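Local coordinates for uncharacterized protein (Bacteroides caccae, PDB 4L7A) that is of unknown function but is probably a zinc-dependent metallopeptidase, at residues Pro34-Asp38 against Trp73-Asp78; Ile68-Cys72 against Arg258-Ile262. The contacts are given in a common frame with arbitrary orientation. Numbering follows the deposited sequence.

Contact 1 (Pro34-Asp38 against Trp73-Asp78); sequences PYNID and WLEAYD
Tyr35, at the C-terminal end of helix 17-35, gives the most surface here and reaches across to one turn of helix 59-81. The two backbones stay well apart, Tyr35 CA lying 8.6 Å from Leu74 CA, so the gap must be filled by long side chains. With chi1 near -50° (m), the phenol projects to the second helix and meets it in two ways. Its face receives Leu74: CD2 sits 3.9 Å from the ring centroid and only 5° off the normal, a CH-pi contact, while Tyr35 CE2 lies 3.8 Å from Leu74 CD1. Its polar tip gives a short hydrogen bond from Tyr35 OH to Asp78 OD2, 2.5 Å. Leucine and aspartate suit these positions because residues i and i+4 point to the same side of a helix, and Asp78 N indeed bonds to Leu74 O at 3.0 Å; a tyrosine can thus satisfy an apolar and a polar neighbour together. Asn36 then ends the helix in a left-handed conformation (phi/psi 56/42), and the chain turns extended at Ile37 (-108/131). The mt rotamer of Ile37 carries CD1 to 3.8 Å from Leu74 CD2 and 4.0 Å from Trp73 CH2, resting its tip where leucine and indole touch each other. The pattern is a helix-to-strand turn packed on a helix. Beyond it, Asp38 enters the edge strand of the mixed sheet through backbone bonds to Lys92 and Ile94, Asp78 OD1 bonds Thr86 of helix 83-88, and Trp73 stacks on Phe146 of helix 131-153, within the HExxH sequence.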
ATOM      1  N   PRO A  34      13.706 -12.963   4.743  1.00 33.38           N
ATOM      2  CA  PRO A  34      13.364 -13.039   3.324  1.00 32.02           C
ATOM      3  C   PRO A  34      13.433 -11.696   2.589  1.00 31.09           C
ATOM      4  O   PRO A  34      13.729 -11.674   1.392  1.00 29.18           O
ATOM      5  CB  PRO A  34      11.910 -13.529   3.329  1.00 33.91           C
ATOM      6  CG  PRO A  34      11.666 -14.087   4.632  1.00 35.09           C
ATOM      7  CD  PRO A  34      12.565 -13.339   5.587  1.00 34.54           C
ATOM      8  N   TYR A  35      13.157 -10.582   3.280  1.00 28.64           N
ATOM      9  CA  TYR A  35      12.952  -9.291   2.598  1.00 26.41           C
ATOM     10  C   TYR A  35      13.821  -8.131   3.058  1.00 26.71           C
ATOM     11  O   TYR A  35      13.736  -7.033   2.508  1.00 25.16           O
ATOM     12  CB  TYR A  35      11.491  -8.871   2.802  1.00 25.76           C
ATOM     13  CG  TYR A  35      10.489  -9.928   2.476  1.00 25.56           C
ATOM     14  CD1 TYR A  35      10.303 -10.342   1.161  1.00 26.93           C
ATOM     15  CD2 TYR A  35       9.708 -10.487   3.443  1.00 25.47           C
ATOM     16  CE1 TYR A  35       9.410 -11.272   0.844  1.00 27.02           C
ATOM     17  CE2 TYR A  35       8.752 -11.434   3.128  1.00 25.66           C
ATOM     18  CZ  TYR A  35       8.641 -11.834   1.836  1.00 27.34           C
ATOM     19  OH  TYR A  35       7.712 -12.747   1.495  1.00 26.95           O
ATOM     20  N   ASN A  36      14.619  -8.352   4.093  1.00 28.74           N
ATOM     21  CA  ASN A  36      15.427  -7.280   4.707  0.50 28.20           C
ATOM     22  C   ASN A  36      14.561  -6.095   5.155  1.00 26.98           C
ATOM     23  O   ASN A  36      14.905  -4.954   4.969  1.00 27.08           O
ATOM     24  CB  ASN A  36      16.558  -6.816   3.770  0.50 28.42           C
ATOM     25  CG  ASN A  36      17.444  -7.959   3.327  0.50 28.84           C
ATOM     26  OD1 ASN A  36      17.874  -8.018   2.189  0.50 29.57           O
ATOM     27  ND2 ASN A  36      17.701  -8.881   4.220  0.50 29.02           N
ATOM     28  N   ILE A  37      13.424  -6.385   5.750  1.00 26.80           N
ATOM     29  CA  ILE A  37      12.542  -5.356   6.286  1.00 25.96           C
ATOM     30  C   ILE A  37      12.609  -5.397   7.790  1.00 25.59           C
ATOM     31  O   ILE A  37      12.442  -6.425   8.407  1.00 26.47           O
ATOM     32  CB  ILE A  37      11.071  -5.536   5.848  1.00 24.15           C
ATOM     33  CG1 ILE A  37      10.942  -5.411   4.335  1.00 24.24           C
ATOM     34  CG2 ILE A  37      10.210  -4.519   6.524  1.00 23.61           C
ATOM     35  CD1 ILE A  37       9.598  -5.891   3.779  1.00 23.72           C
ATOM     36  N   ASP A  38      12.799  -4.249   8.394  1.00 27.12           N
ATOM     37  CA  ASP A  38      12.798  -4.173   9.840  1.00 29.05           C
ATOM     38  C   ASP A  38      11.399  -3.764  10.239  1.00 28.92           C
ATOM     39  O   ASP A  38      10.987  -2.607  10.048  1.00 30.47           O
ATOM     40  CB  ASP A  38      13.903  -3.187  10.241  1.00 32.23           C
ATOM     41  CG  ASP A  38      14.108  -3.059  11.736  1.00 38.81           C
ATOM     42  OD1 ASP A  38      13.594  -3.875  12.542  1.00 46.46           O
ATOM     43  OD2 ASP A  38      14.789  -2.082  12.106  1.00 43.66           O
ATOM     44  N   TRP A  73       0.299  -8.390   0.787  1.00 20.35           N
ATOM     45  CA  TRP A  73       1.251  -7.641  -0.043  1.00 20.12           C
ATOM     46  C   TRP A  73       2.490  -8.501  -0.326  1.00 20.86           C
ATOM     47  O   TRP A  73       2.689  -8.941  -1.476  1.00 20.63           O
ATOM     48  CB  TRP A  73       1.548  -6.239   0.513  1.00 19.79           C
ATOM     49  CG  TRP A  73       2.911  -5.769   0.202  1.00 20.81           C
ATOM     50  CD1 TRP A  73       3.520  -5.713  -1.019  1.00 22.59           C
ATOM     51  CD2 TRP A  73       3.868  -5.364   1.149  1.00 20.52           C
ATOM     52  NE1 TRP A  73       4.841  -5.331  -0.863  1.00 22.28           N
ATOM     53  CE2 TRP A  73       5.049  -5.080   0.471  1.00 22.29           C
ATOM     54  CE3 TRP A  73       3.823  -5.157   2.527  1.00 22.29           C
ATOM     55  CZ2 TRP A  73       6.189  -4.586   1.134  1.00 21.98           C
ATOM     56  CZ3 TRP A  73       4.999  -4.727   3.187  1.00 22.12           C
ATOM     57  CH2 TRP A  73       6.141  -4.462   2.475  1.00 20.72           C
ATOM     58  N   LEU A  74       3.273  -8.824   0.710  1.00 21.55           N
ATOM     59  CA  LEU A  74       4.575  -9.438   0.488  1.00 20.92           C
ATOM     60  C   LEU A  74       4.458 -10.782  -0.220  1.00 21.60           C
ATOM     61  O   LEU A  74       5.093 -10.979  -1.219  1.00 22.10           O
ATOM     62  CB  LEU A  74       5.326  -9.615   1.784  1.00 22.44           C
ATOM     63  CG  LEU A  74       5.911  -8.362   2.410  1.00 22.48           C
ATOM     64  CD1 LEU A  74       6.306  -8.646   3.843  1.00 24.03           C
ATOM     65  CD2 LEU A  74       7.114  -7.881   1.660  1.00 22.37           C
ATOM     66  N   GLU A  75       3.546 -11.633   0.229  1.00 21.59           N
ATOM     67  CA  GLU A  75       3.306 -12.897  -0.426  1.00 24.76           C
ATOM     68  C   GLU A  75       2.626 -12.800  -1.782  1.00 24.35           C
ATOM     69  O   GLU A  75       2.782 -13.715  -2.602  1.00 25.54           O
ATOM     70  CB  GLU A  75       2.555 -13.874   0.471  1.00 27.37           C
ATOM     71  CG  GLU A  75       3.447 -14.478   1.561  1.00 30.68           C
ATOM     72  CD  GLU A  75       2.663 -15.469   2.423  1.00 34.13           C
ATOM     73  OE1 GLU A  75       1.831 -16.243   1.906  1.00 41.42           O
ATOM     74  OE2 GLU A  75       2.827 -15.440   3.623  1.00 39.58           O
ATOM     75  N   ALA A  76       1.912 -11.703  -2.035  1.00 22.87           N
ATOM     76  CA  ALA A  76       1.246 -11.527  -3.316  1.00 22.46           C
ATOM     77  C   ALA A  76       2.251 -11.189  -4.398  1.00 21.38           C
ATOM     78  O   ALA A  76       2.265 -11.725  -5.515  1.00 23.30           O
ATOM     79  CB  ALA A  76       0.158 -10.436  -3.201  1.00 21.73           C
ATOM     80  N   TYR A  77       3.089 -10.255  -4.056  1.00 22.02           N
ATOM     81  CA  TYR A  77       4.202  -9.874  -4.891  1.00 21.40           C
ATOM     82  C   TYR A  77       5.112 -11.083  -5.137  1.00 22.59           C
ATOM     83  O   TYR A  77       5.522 -11.294  -6.278  1.00 22.92           O
ATOM     84  CB  TYR A  77       4.971  -8.724  -4.257  1.00 19.81           C
ATOM     85  CG  TYR A  77       4.366  -7.325  -4.417  1.00 18.95           C
ATOM     86  CD1 TYR A  77       3.001  -7.117  -4.588  1.00 19.33           C
ATOM     87  CD2 TYR A  77       5.199  -6.181  -4.361  1.00 19.33           C
ATOM     88  CE1 TYR A  77       2.461  -5.793  -4.736  1.00 18.76           C
ATOM     89  CE2 TYR A  77       4.698  -4.909  -4.464  1.00 19.04           C
ATOM     90  CZ  TYR A  77       3.327  -4.710  -4.665  1.00 17.77           C
ATOM     91  OH  TYR A  77       2.889  -3.445  -4.804  1.00 16.50           O
ATOM     92  N   ASP A  78       5.378 -11.886  -4.104  1.00 23.68           N
ATOM     93  CA  ASP A  78       6.204 -13.070  -4.286  1.00 26.02           C
ATOM     94  C   ASP A  78       5.533 -14.018  -5.259  1.00 27.16           C
ATOM     95  O   ASP A  78       6.169 -14.483  -6.174  1.00 27.06           O
ATOM     96  CB  ASP A  78       6.419 -13.868  -2.991  1.00 28.13           C
ATOM     97  CG  ASP A  78       7.370 -13.210  -2.020  1.00 28.73           C
ATOM     98  OD1 ASP A  78       8.144 -12.309  -2.413  1.00 29.14           O
ATOM     99  OD2 ASP A  78       7.357 -13.646  -0.837  1.00 30.54           O
TER

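Contact 2 (Ile68-Cys72 against Arg258-Ile262); sequences IVKHC and RTNEI
Two hydrogen bonds carry the polar part of this contact, both involving His71 on helix 59-81. Arg258 NH1 donates to His71 O at 2.9 Å, available where the helix widens into a pi-type turn at 70-72; the extended tt middle of the arginine lets it span the gap. His71, with chi1 t, swings its ring across so that NE2 donates to Glu261 OE1 at 2.9 Å, a His-carboxylate pair, while Arg258 NH1 lies over the imidazole face. This is a helix packed against the C-terminal end of another: helix 248-260 finishes here, Glu261 N still bonding Arg258 O at 3.0 Å, and Ile262 follows in a 3-10 turn. The nearest CA pairs are Cys72-Arg258 at 5.4 Å and Ile68-Ile262 at 6.7 Å. Such closeness suits the compact Cys72, whose SG lies 3.7 Å from Thr259 CG2 and 3.9 Å from Ile262 CG1. One turn earlier, Ile68 CG2 meets Ile262 CD1 at 3.7 Å, branched aliphatics filling the remaining space beside Met134 of helix 131-153.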
ATOM      1  N   ILE A  68      -1.198 -10.079   8.365  1.00 19.66           N
ATOM      2  CA  ILE A  68      -2.075  -9.612   7.293  1.00 20.06           C
ATOM      3  C   ILE A  68      -1.255  -8.915   6.192  1.00 21.16           C
ATOM      4  O   ILE A  68      -1.469  -9.142   4.973  1.00 19.37           O
ATOM      5  CB  ILE A  68      -3.167  -8.738   7.866  1.00 20.29           C
ATOM      6  CG1 ILE A  68      -4.083  -9.644   8.716  1.00 20.52           C
ATOM      7  CG2 ILE A  68      -3.967  -8.076   6.778  1.00 20.03           C
ATOM      8  CD1 ILE A  68      -5.190  -8.902   9.467  1.00 20.86           C
ATOM      9  N   VAL A  69      -0.348  -8.052   6.619  1.00 20.61           N
ATOM     10  CA  VAL A  69       0.527  -7.300   5.692  1.00 21.08           C
ATOM     11  C   VAL A  69       1.392  -8.241   4.835  1.00 21.52           C
ATOM     12  O   VAL A  69       1.563  -8.034   3.625  1.00 20.55           O
ATOM     13  CB  VAL A  69       1.382  -6.322   6.476  1.00 22.30           C
ATOM     14  CG1 VAL A  69       2.446  -5.684   5.633  1.00 22.91           C
ATOM     15  CG2 VAL A  69       0.493  -5.201   7.033  1.00 22.15           C
ATOM     16  N   LYS A  70       1.896  -9.307   5.447  1.00 21.61           N
ATOM     17  CA  LYS A  70       2.726 -10.248   4.736  1.00 22.95           C
ATOM     18  C   LYS A  70       1.896 -11.051   3.783  1.00 22.70           C
ATOM     19  O   LYS A  70       2.267 -11.227   2.618  1.00 24.37           O
ATOM     20  CB  LYS A  70       3.435 -11.175   5.706  1.00 24.88           C
ATOM     21  CG  LYS A  70       4.287 -12.271   5.043  1.00 29.67           C
ATOM     22  CD  LYS A  70       5.100 -13.038   6.094  1.00 33.28           C
ATOM     23  CE  LYS A  70       5.259 -14.526   5.734  1.00 39.35           C
ATOM     24  NZ  LYS A  70       6.087 -14.683   4.487  1.00 40.14           N
ATOM     25  N   HIS A  71       0.738 -11.485   4.237  1.00 21.95           N
ATOM     26  CA  HIS A  71      -0.175 -12.297   3.383  1.00 23.49           C
ATOM     27  C   HIS A  71      -0.736 -11.565   2.162  1.00 22.52           C
ATOM     28  O   HIS A  71      -0.840 -12.145   1.073  1.00 22.25           O
ATOM     29  CB  HIS A  71      -1.360 -12.812   4.192  1.00 24.26           C
ATOM     30  CG  HIS A  71      -2.182 -13.811   3.462  1.00 24.72           C
ATOM     31  ND1 HIS A  71      -1.718 -15.087   3.191  1.00 25.86           N
ATOM     32  CD2 HIS A  71      -3.412 -13.725   2.908  1.00 24.26           C
ATOM     33  CE1 HIS A  71      -2.648 -15.759   2.542  1.00 25.25           C
ATOM     34  NE2 HIS A  71      -3.683 -14.955   2.352  1.00 26.15           N
ATOM     35  N   CYS A  72      -1.054 -10.284   2.349  1.00 22.00           N
ATOM     36  CA  CYS A  72      -1.786  -9.502   1.336  1.00 22.04           C
ATOM     37  C   CYS A  72      -0.937  -8.629   0.407  1.00 21.53           C
ATOM     38  O   CYS A  72      -1.414  -8.190  -0.663  1.00 25.31           O
ATOM     39  CB  CYS A  72      -2.806  -8.640   2.026  1.00 21.45           C
ATOM     40  SG  CYS A  72      -4.048  -9.608   2.884  1.00 23.83           S
ATOM     41  N   ARG A 258      -6.210 -12.879  -1.856  1.00 24.60           N
ATOM     42  CA  ARG A 258      -5.554 -12.876  -0.548  1.00 24.06           C
ATOM     43  C   ARG A 258      -6.250 -12.022   0.521  1.00 22.92           C
ATOM     44  O   ARG A 258      -6.400 -12.463   1.664  1.00 22.16           O
ATOM     45  CB  ARG A 258      -4.078 -12.524  -0.706  1.00 23.82           C
ATOM     46  CG  ARG A 258      -3.251 -13.698  -1.232  1.00 23.30           C
ATOM     47  CD  ARG A 258      -1.921 -13.206  -1.721  1.00 23.48           C
ATOM     48  NE  ARG A 258      -1.096 -14.353  -2.066  1.00 23.63           N
ATOM     49  CZ  ARG A 258      -0.464 -15.108  -1.185  1.00 23.51           C
ATOM     50  NH1 ARG A 258      -0.490 -14.825   0.115  1.00 23.31           N
ATOM     51  NH2 ARG A 258       0.214 -16.151  -1.619  1.00 23.78           N
ATOM     52  N   THR A 259      -6.721 -10.848   0.161  1.00 23.81           N
ATOM     53  CA  THR A 259      -7.429  -9.996   1.145  1.00 25.30           C
ATOM     54  C   THR A 259      -8.797 -10.602   1.519  1.00 26.75           C
ATOM     55  O   THR A 259      -9.282 -10.374   2.617  1.00 28.13           O
ATOM     56  CB  THR A 259      -7.632  -8.550   0.669  1.00 25.23           C
ATOM     57  OG1 THR A 259      -8.197  -8.535  -0.628  1.00 25.39           O
ATOM     58  CG2 THR A 259      -6.343  -7.825   0.591  1.00 26.04           C
ATOM     59  N   ASN A 260      -9.381 -11.419   0.655  1.00 27.95           N
ATOM     60  CA  ASN A 260     -10.590 -12.166   1.062  1.00 32.14           C
ATOM     61  C   ASN A 260     -10.335 -13.362   1.953  1.00 31.15           C
ATOM     62  O   ASN A 260     -11.263 -13.893   2.505  1.00 31.98           O
ATOM     63  CB  ASN A 260     -11.379 -12.676  -0.136  1.00 36.18           C
ATOM     64  CG  ASN A 260     -12.285 -11.617  -0.725  1.00 43.03           C
ATOM     65  OD1 ASN A 260     -12.670 -10.619  -0.063  1.00 44.76           O
ATOM     66  ND2 ASN A 260     -12.623 -11.807  -1.998  1.00 46.11           N
ATOM     67  N   GLU A 261      -9.079 -13.775   2.059  1.00 29.87           N
ATOM     68  CA  GLU A 261      -8.639 -14.900   2.880  1.00 29.86           C
ATOM     69  C   GLU A 261      -8.217 -14.477   4.286  1.00 27.80           C
ATOM     70  O   GLU A 261      -7.810 -15.325   5.077  1.00 29.36           O
ATOM     71  CB  GLU A 261      -7.405 -15.551   2.239  1.00 31.24           C
ATOM     72  CG  GLU A 261      -7.738 -16.431   1.103  1.00 33.84           C
ATOM     73  CD  GLU A 261      -6.530 -16.828   0.278  1.00 34.23           C
ATOM     74  OE1 GLU A 261      -5.359 -16.544   0.666  1.00 36.52           O
ATOM     75  OE2 GLU A 261      -6.772 -17.390  -0.788  1.00 32.93           O
ATOM     76  N   ILE A 262      -8.338 -13.204   4.633  1.00 25.34           N
ATOM     77  CA  ILE A 262      -7.822 -12.755   5.926  1.00 27.06           C
ATOM     78  C   ILE A 262      -8.370 -13.582   7.110  1.00 28.18           C
ATOM     79  O   ILE A 262      -7.604 -14.001   7.963  1.00 25.88           O
ATOM     80  CB  ILE A 262      -8.020 -11.230   6.108  1.00 27.70           C
ATOM     81  CG1 ILE A 262      -6.997 -10.510   5.254  1.00 28.23           C
ATOM     82  CG2 ILE A 262      -7.911 -10.818   7.570  1.00 28.42           C
ATOM     83  CD1 ILE A 262      -7.197  -9.007   5.162  1.00 29.45           C
TER

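How the contacts relate
From the N terminus, helix 17-35 ends in 34-38, the chain passes through a short edge strand and a long connection, and helix 59-81 brings 73-78 back to it: contact 1 closes this loop of 34 intervening residues. Contact 2 starts inside that loop, at 68-72, and is completed 185 residues later, after most of the sheet and the helical remainder, by 258-262. The two closures therefore cross, and helix 59-81 serves both with successive turns. Its partners are the end of the first helix and the end of the last. A salt bridge joins the sites directly, Glu75 OE1 lying 3.3 Å from Arg258 NH1. Beside it, Ala76 CB packs 3.8 Å from Arg258 CD.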